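ADP/ATP-dependent NAD(P)H-hydrate dehydratase (Bacillus subtilis, PDB 3RPZ) catalyses the ADP- or ATP-dependent dehydration of NAD(P)H hydrate, a damaged form of the coenzyme, back to NAD(P)H. Local coordinates at residues Leu61-Ser66 and Ala80-Asp85; Ile102-Gly107 and Val128-Gly133. One frame throughout, in Å; residues are numbered along the deposited sequence. Where two conformers were deposited one is given.

In the fold
Both contacts pair neighbouring parallel strands joined by a helix, and both belong to the same central sheet, their centres about 14 Å apart. Contact 1 holds 81-84, the outermost strand at one end of the sheet within the chain, against 60-65; it is partly buried and meets a second subunit. Contact 2 joins 101-104 to 128-130 in the middle of the sheet, about 7 Å from the centre of the chain, and is buried throughout. Strand 32-36 lies between the two pairs and bonds to both. Contact 1 mixes apolar, aromatic and charged side chains and touches a coenzyme hydrate through a methyl; contact 2 is aliphatic along its strands and polar where their C-terminal loops reach another.

Contact 1: Leu61-Ser66 and Ala80-Asp85; sequences LVIGTS and ATYWRD. With NPW (beta-6-hydroxy-1,4,5,6-tetrahydronicotinamide adenine dinucleotide phosphate), chain D.
V62, I63 and G64 run alongside T81, Y82 and W83 as parallel strands whose directions diverge by 31°. Three backbone hydrogen bonds carry the pairing: T81 N to L61 O, W83 N to I63 O and, shortest of the three, I63 N to T81 O at 2.8 Å. Beyond W83 the ladder slackens, and the bonds from T65 N to W83 O and from D85 N to T65 O are weak. One water bridges L61 O and T81 OG1.

Side-chain packing divides between the two faces of the sheet. On one, I63 and Y82 point the same way, side by side; I63 CB lies 3.9 Å from Y82 CD1, and I63 CD1 meets A80 CB at 3.7 Å. Helix 70-73 packs on the same tyrosine. On the other, V62 holds CG1 anti to its backbone N (chi1 176°), which brings this methyl to W83 CB at 3.8 Å, while CG2 packs against the hydroxyl oxygen T81 OG1.

Charged groups gather at the far end, where R84 forms salt bridges with E67 and with D41 of the second subunit.

At the near end T81 CG2 touches C7C of the coenzyme hydrate at 3.4 Å, against its nicotinamide part; K60 of the same chain and D219 of the second subunit also hydrogen-bond this ligand. The pair thus joins beta-alpha-beta packing to a subunit boundary: backbone bonds, aliphatic groups and the Y82 ring join the strands, while one of the two salt bridges of R84 and a shared ligand reach the neighbouring subunit.

Contact 2: Ile102-Gly107 and Val128-Gly133; sequences IAIGPG and VILDAG. With NPW (beta-6-hydroxy-1,4,5,6-tetrahydronicotinamide adenine dinucleotide phosphate), chain B.
D131 lies beside I104 and P106, just where the two strands run out into loops. Its CB passes 4.2 Å from I104 O, the carbonyl that accepts its own backbone N at 3.1 Å. With CG anti to the backbone N (chi1 -173°), the carboxylate extends to the proline ring. OD2 meets P106 CG at 3.6 Å, the two side chains crossing at about a right angle, and takes a hydrogen bond from T222 on helix 217-231. OD1 has weaker partners, T150 OG1 and, in a long ion pair, K189. The side chain stands about 4 Å from a bound magnesium ion, with AMP close by.

Behind it, strands 101-104 and 128-130 with helix 112-121 form a beta-alpha-beta unit of the ribokinase-like fold, whose ligands sit at the C-terminal ends of parallel strands. I129 bonds there to both neighbours of A103, its N giving to I102 O and its O accepting from I104 N, each at 2.9 Å. On one face I129 lays CB and CD1 against A103 CB, both at 4.0 Å.

Past the strands G105 CA comes within 3.1 Å of D131 O, the backbones meeting directly because glycine sets no side chain between them. G133 N bonds to G105 O from above the carbonyl plane. A132 CB and G107 N then close on the coenzyme hydrate's ribose on the hydrated nicotinamide side: G107 N donates to O2B at 3.0 Å and, weakly, to O3B.

Contact 1: Leu61-Ser66 and Ala80-Asp85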
# COMPACT_ATOMS: atom_id res chain seq x y z
N LEU A 61 -5.14 -3.66 19.36
CA LEU A 61 -4.82 -2.23 19.47
C LEU A 61 -6.03 -1.41 19.10
O LEU A 61 -6.64 -1.61 18.02
CB LEU A 61 -3.67 -1.86 18.53
CG LEU A 61 -3.28 -0.38 18.50
CD1 LEU A 61 -2.69 0.04 19.84
CD2 LEU A 61 -2.31 -0.05 17.34
N VAL A 62 -6.39 -0.49 19.97
CA VAL A 62 -7.37 0.56 19.71
C VAL A 62 -6.61 1.86 19.48
O VAL A 62 -5.78 2.21 20.33
CB VAL A 62 -8.35 0.69 20.88
CG1 VAL A 62 -9.32 1.86 20.66
CG2 VAL A 62 -9.11 -0.63 21.06
N ILE A 63 -6.86 2.54 18.38
CA ILE A 63 -6.22 3.84 18.08
C ILE A 63 -7.27 4.91 18.29
O ILE A 63 -8.33 4.88 17.64
CB ILE A 63 -5.66 3.86 16.69
CG1 ILE A 63 -4.59 2.76 16.51
CG2 ILE A 63 -5.03 5.25 16.43
CD1 ILE A 63 -3.98 2.70 15.10
N GLY A 64 -7.01 5.81 19.24
CA GLY A 64 -7.86 6.97 19.48
C GLY A 64 -7.26 8.15 18.75
O GLY A 64 -6.30 8.79 19.18
N THR A 65 -7.82 8.46 17.60
CA THR A 65 -7.31 9.54 16.74
C THR A 65 -8.50 10.23 16.11
O THR A 65 -9.62 9.76 16.16
CB THR A 65 -6.33 9.02 15.74
OG1 THR A 65 -5.62 10.15 15.11
CG2 THR A 65 -7.00 8.19 14.62
N SER A 66 -8.15 11.36 15.46
CA SER A 66 -9.11 12.19 14.81
C SER A 66 -9.82 11.45 13.68
O SER A 66 -9.17 10.59 13.02
CB SER A 66 -8.35 13.43 14.28
OG SER A 66 -7.67 14.12 15.34
N ALA A 80 -5.89 -2.86 13.44
CA ALA A 80 -6.28 -1.97 14.50
C ALA A 80 -7.73 -1.59 14.40
O ALA A 80 -8.29 -1.56 13.29
CB ALA A 80 -5.44 -0.69 14.45
N THR A 81 -8.37 -1.32 15.54
CA THR A 81 -9.69 -0.72 15.61
C THR A 81 -9.58 0.69 16.21
O THR A 81 -8.47 1.11 16.56
CB THR A 81 -10.70 -1.55 16.36
OG1 THR A 81 -10.31 -1.58 17.75
CG2 THR A 81 -10.82 -2.97 15.76
N TYR A 82 -10.69 1.41 16.30
CA TYR A 82 -10.64 2.86 16.56
C TYR A 82 -11.57 3.30 17.67
O TYR A 82 -12.65 2.77 17.83
CB TYR A 82 -10.93 3.64 15.26
CG TYR A 82 -9.93 3.30 14.24
CD1 TYR A 82 -8.67 3.89 14.22
CD2 TYR A 82 -10.18 2.28 13.34
CE1 TYR A 82 -7.67 3.47 13.34
CE2 TYR A 82 -9.17 1.83 12.48
CZ TYR A 82 -7.94 2.44 12.49
OH TYR A 82 -6.90 2.01 11.70
N TRP A 83 -11.09 4.31 18.38
CA TRP A 83 -11.89 5.11 19.28
C TRP A 83 -11.92 6.49 18.62
O TRP A 83 -10.92 7.21 18.57
CB TRP A 83 -11.26 5.16 20.66
CG TRP A 83 -12.07 6.00 21.66
CD1 TRP A 83 -13.39 6.32 21.56
CD2 TRP A 83 -11.58 6.56 22.86
NE1 TRP A 83 -13.76 7.06 22.68
CE2 TRP A 83 -12.67 7.20 23.49
CE3 TRP A 83 -10.35 6.53 23.50
CZ2 TRP A 83 -12.52 7.87 24.70
CZ3 TRP A 83 -10.22 7.19 24.73
CH2 TRP A 83 -11.30 7.83 25.30
N ARG A 84 -13.04 6.79 17.97
CA ARG A 84 -13.16 7.91 17.10
C ARG A 84 -12.99 9.22 17.92
O ARG A 84 -13.70 9.43 18.92
CB ARG A 84 -14.52 7.85 16.38
CG ARG A 84 -14.74 8.93 15.39
CD ARG A 84 -15.98 8.55 14.50
NE ARG A 84 -15.75 7.31 13.77
CZ ARG A 84 -15.19 7.22 12.56
NH1 ARG A 84 -15.02 8.29 11.80
NH2 ARG A 84 -14.85 6.03 12.07
N ASP A 85 -12.06 10.07 17.46
CA ASP A 85 -11.68 11.31 18.19
C ASP A 85 -11.28 10.99 19.61
O ASP A 85 -11.49 11.78 20.53
CB ASP A 85 -12.78 12.37 18.13
CG ASP A 85 -12.95 12.91 16.75
OD1 ASP A 85 -11.92 13.17 16.07
OD2 ASP A 85 -14.11 13.09 16.35
P NPW D . -10.41 -12.86 28.09
O1 NPW D . -11.11 -11.57 28.47
O2 NPW D . -9.14 -12.75 27.33
O3 NPW D . -10.28 -13.86 29.25
PA NPW D . -14.87 -10.09 22.00
PB NPW D . -13.27 -9.69 19.60
C1A NPW D . -12.67 -14.26 25.22
C1B NPW D . -13.93 -7.34 15.57
N1C NPW D . -12.53 -7.23 15.27
N1D NPW D . -9.91 -18.55 25.36
C2A NPW D . -11.90 -13.13 25.91
O2A NPW D . -11.46 -13.65 27.15
C2B NPW D . -14.51 -8.75 15.44
O2B NPW D . -14.70 -9.13 14.10
C2C NPW D . -12.02 -6.35 14.44
C2D NPW D . -10.57 -17.91 26.34
C3A NPW D . -12.95 -12.05 26.04
O3A NPW D . -13.84 -12.26 27.16
C3B NPW D . -15.82 -8.53 16.22
O3B NPW D . -16.76 -7.93 15.32
C3C NPW D . -10.81 -6.00 14.13
N3D NPW D . -11.28 -16.77 26.26
C4B NPW D . -15.40 -7.53 17.30
O4B NPW D . -14.11 -6.97 16.93
C4C NPW D . -9.70 -6.70 14.90
C4D NPW D . -11.31 -16.32 25.00
O4D NPW D . -13.57 -13.57 24.35
C4E NPW D . -13.72 -12.23 24.75
C5A NPW D . -10.63 -16.90 23.90
C5B NPW D . -15.26 -8.16 18.69
O5B NPW D . -14.51 -9.37 18.61
C5C NPW D . -10.26 -7.23 16.21
C5E NPW D . -13.19 -11.35 23.62
O5E NPW D . -14.13 -11.38 22.55
C6C NPW D . -11.53 -8.09 15.97
O6C NPW D . -11.28 -9.26 15.20
C6D NPW D . -9.88 -18.11 24.09
N6D NPW D . -9.21 -18.77 23.16
N7A NPW D . -10.78 -16.18 22.73
C7C NPW D . -10.49 -5.08 13.07
N7C NPW D . -9.21 -4.83 12.81
O7C NPW D . -11.41 -4.49 12.44
C8A NPW D . -11.57 -15.11 23.11
N9A NPW D . -11.87 -15.24 24.50
OA1 NPW D . -15.19 -9.13 23.06
OA2 NPW D . -15.92 -10.74 21.24
OA3 NPW D . -13.79 -9.35 21.08
OB1 NPW D . -12.98 -11.11 19.39
OB2 NPW D . -12.17 -8.69 19.40
O HOH W 1 -8.89 -3.84 18.60

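Contact 2: Ile102-Gly107 and Val128-Gly133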
# COMPACT_ATOMS: atom_id res chain seq x y z
N ILE A 102 -1.17 2.05 27.70
CA ILE A 102 -1.65 3.21 26.94
C ILE A 102 -0.44 4.05 26.53
O ILE A 102 0.44 4.28 27.38
CB ILE A 102 -2.61 4.08 27.78
CG1 ILE A 102 -3.79 3.23 28.25
CG2 ILE A 102 -3.05 5.34 27.00
CD1 ILE A 102 -4.73 3.94 29.24
N ALA A 103 -0.41 4.55 25.30
CA ALA A 103 0.54 5.56 24.89
C ALA A 103 -0.20 6.76 24.37
O ALA A 103 -1.20 6.64 23.68
CB ALA A 103 1.47 5.03 23.79
N ILE A 104 0.35 7.95 24.67
CA ILE A 104 -0.23 9.21 24.21
C ILE A 104 0.88 10.14 23.72
O ILE A 104 1.94 10.20 24.33
CB ILE A 104 -1.09 9.91 25.30
CG1 ILE A 104 -1.72 11.21 24.79
CG2 ILE A 104 -0.38 10.13 26.52
CD1 ILE A 104 -3.01 11.75 25.52
N GLY A 105 0.66 10.82 22.59
CA GLY A 105 1.48 11.96 22.21
C GLY A 105 1.97 12.08 20.79
O GLY A 105 2.11 13.20 20.33
N PRO A 106 2.37 10.95 20.14
CA PRO A 106 2.93 11.12 18.79
C PRO A 106 2.01 11.84 17.85
O PRO A 106 0.86 11.47 17.74
CB PRO A 106 3.28 9.70 18.38
CG PRO A 106 3.47 8.94 19.67
CD PRO A 106 2.44 9.56 20.60
N GLY A 107 2.49 12.90 17.21
CA GLY A 107 1.65 13.69 16.30
C GLY A 107 0.51 14.45 16.90
O GLY A 107 -0.39 14.88 16.21
N VAL A 128 1.75 3.63 31.30
CA VAL A 128 1.41 4.74 30.39
C VAL A 128 2.69 5.30 29.84
O VAL A 128 3.63 5.57 30.61
CB VAL A 128 0.59 5.81 31.10
CG1 VAL A 128 0.41 7.08 30.20
CG2 VAL A 128 -0.77 5.25 31.53
N ILE A 129 2.76 5.48 28.53
CA ILE A 129 3.86 6.14 27.85
C ILE A 129 3.43 7.50 27.38
O ILE A 129 2.35 7.67 26.80
CB ILE A 129 4.26 5.37 26.57
CG1 ILE A 129 4.64 3.91 26.89
CG2 ILE A 129 5.35 6.08 25.79
CD1 ILE A 129 4.40 2.96 25.66
N LEU A 130 4.23 8.50 27.69
CA LEU A 130 4.03 9.87 27.23
C LEU A 130 5.18 10.24 26.32
O LEU A 130 6.35 10.09 26.67
CB LEU A 130 3.96 10.90 28.36
CG LEU A 130 2.97 10.58 29.47
CD1 LEU A 130 2.97 11.71 30.52
CD2 LEU A 130 1.58 10.30 29.00
N ASP A 131 4.84 10.74 25.13
CA ASP A 131 5.80 11.11 24.11
C ASP A 131 5.39 12.40 23.46
O ASP A 131 4.21 12.76 23.48
CB ASP A 131 5.90 10.00 23.03
CG ASP A 131 6.98 10.21 22.02
OD1 ASP A 131 8.01 10.82 22.35
OD2 ASP A 131 6.75 9.78 20.86
N ALA A 132 6.33 13.06 22.83
CA ALA A 132 6.00 14.09 21.80
C ALA A 132 5.07 15.18 22.36
O ALA A 132 5.44 15.84 23.31
CB ALA A 132 5.46 13.39 20.53
N GLY A 133 3.90 15.38 21.77
CA GLY A 133 3.00 16.44 22.21
C GLY A 133 2.44 16.28 23.60
O GLY A 133 1.90 17.24 24.13
P NPW B . 18.15 21.33 16.69
O1 NPW B . 17.21 22.46 16.34
O2 NPW B . 18.35 20.26 15.67
O3 NPW B . 19.49 21.79 17.28
PA NPW B . 10.50 19.25 18.06
PB NPW B . 9.77 16.86 16.58
C1A NPW B . 16.08 19.23 19.27
C1B NPW B . 5.67 14.84 15.44
N1C NPW B . 6.20 14.10 14.32
N1D NPW B . 20.27 16.44 20.11
C2A NPW B . 16.24 19.99 17.95
O2A NPW B . 17.50 20.62 17.99
C2B NPW B . 6.12 14.33 16.81
O2B NPW B . 5.47 13.15 17.20
C2C NPW B . 5.48 13.61 13.35
C2D NPW B . 20.09 17.77 20.18
C3A NPW B . 15.07 20.97 18.00
O3A NPW B . 15.35 22.13 18.82
C3B NPW B . 5.71 15.56 17.65
O3B NPW B . 4.31 15.44 17.93
C3C NPW B . 5.76 13.05 12.21
N3D NPW B . 18.96 18.46 19.94
C4B NPW B . 5.96 16.72 16.67
O4B NPW B . 6.13 16.17 15.34
C4C NPW B . 7.24 12.96 11.86
C4D NPW B . 17.95 17.64 19.64
O4D NPW B . 14.67 19.16 19.46
C4E NPW B . 14.01 20.13 18.68
C5A NPW B . 18.04 16.23 19.52
C5B NPW B . 7.22 17.53 17.01
O5B NPW B . 8.32 16.65 17.27
C5C NPW B . 8.00 14.00 12.65
C5E NPW B . 13.13 19.38 17.68
O5E NPW B . 12.01 18.86 18.39
C6C NPW B . 7.68 13.92 14.17
O6C NPW B . 8.07 12.68 14.76
C6D NPW B . 19.29 15.58 19.77
N6D NPW B . 19.52 14.28 19.71
N7A NPW B . 16.85 15.64 19.13
C7C NPW B . 4.77 12.46 11.34
N7C NPW B . 5.18 11.87 10.22
O7C NPW B . 3.55 12.55 11.62
C8A NPW B . 15.99 16.72 19.00
N9A NPW B . 16.70 17.91 19.33
OA1 NPW B . 10.36 20.65 17.67
OA2 NPW B . 9.88 18.74 19.26
OA3 NPW B . 10.13 18.40 16.75
OB1 NPW B . 10.66 15.96 17.31
OB2 NPW B . 9.66 16.71 15.09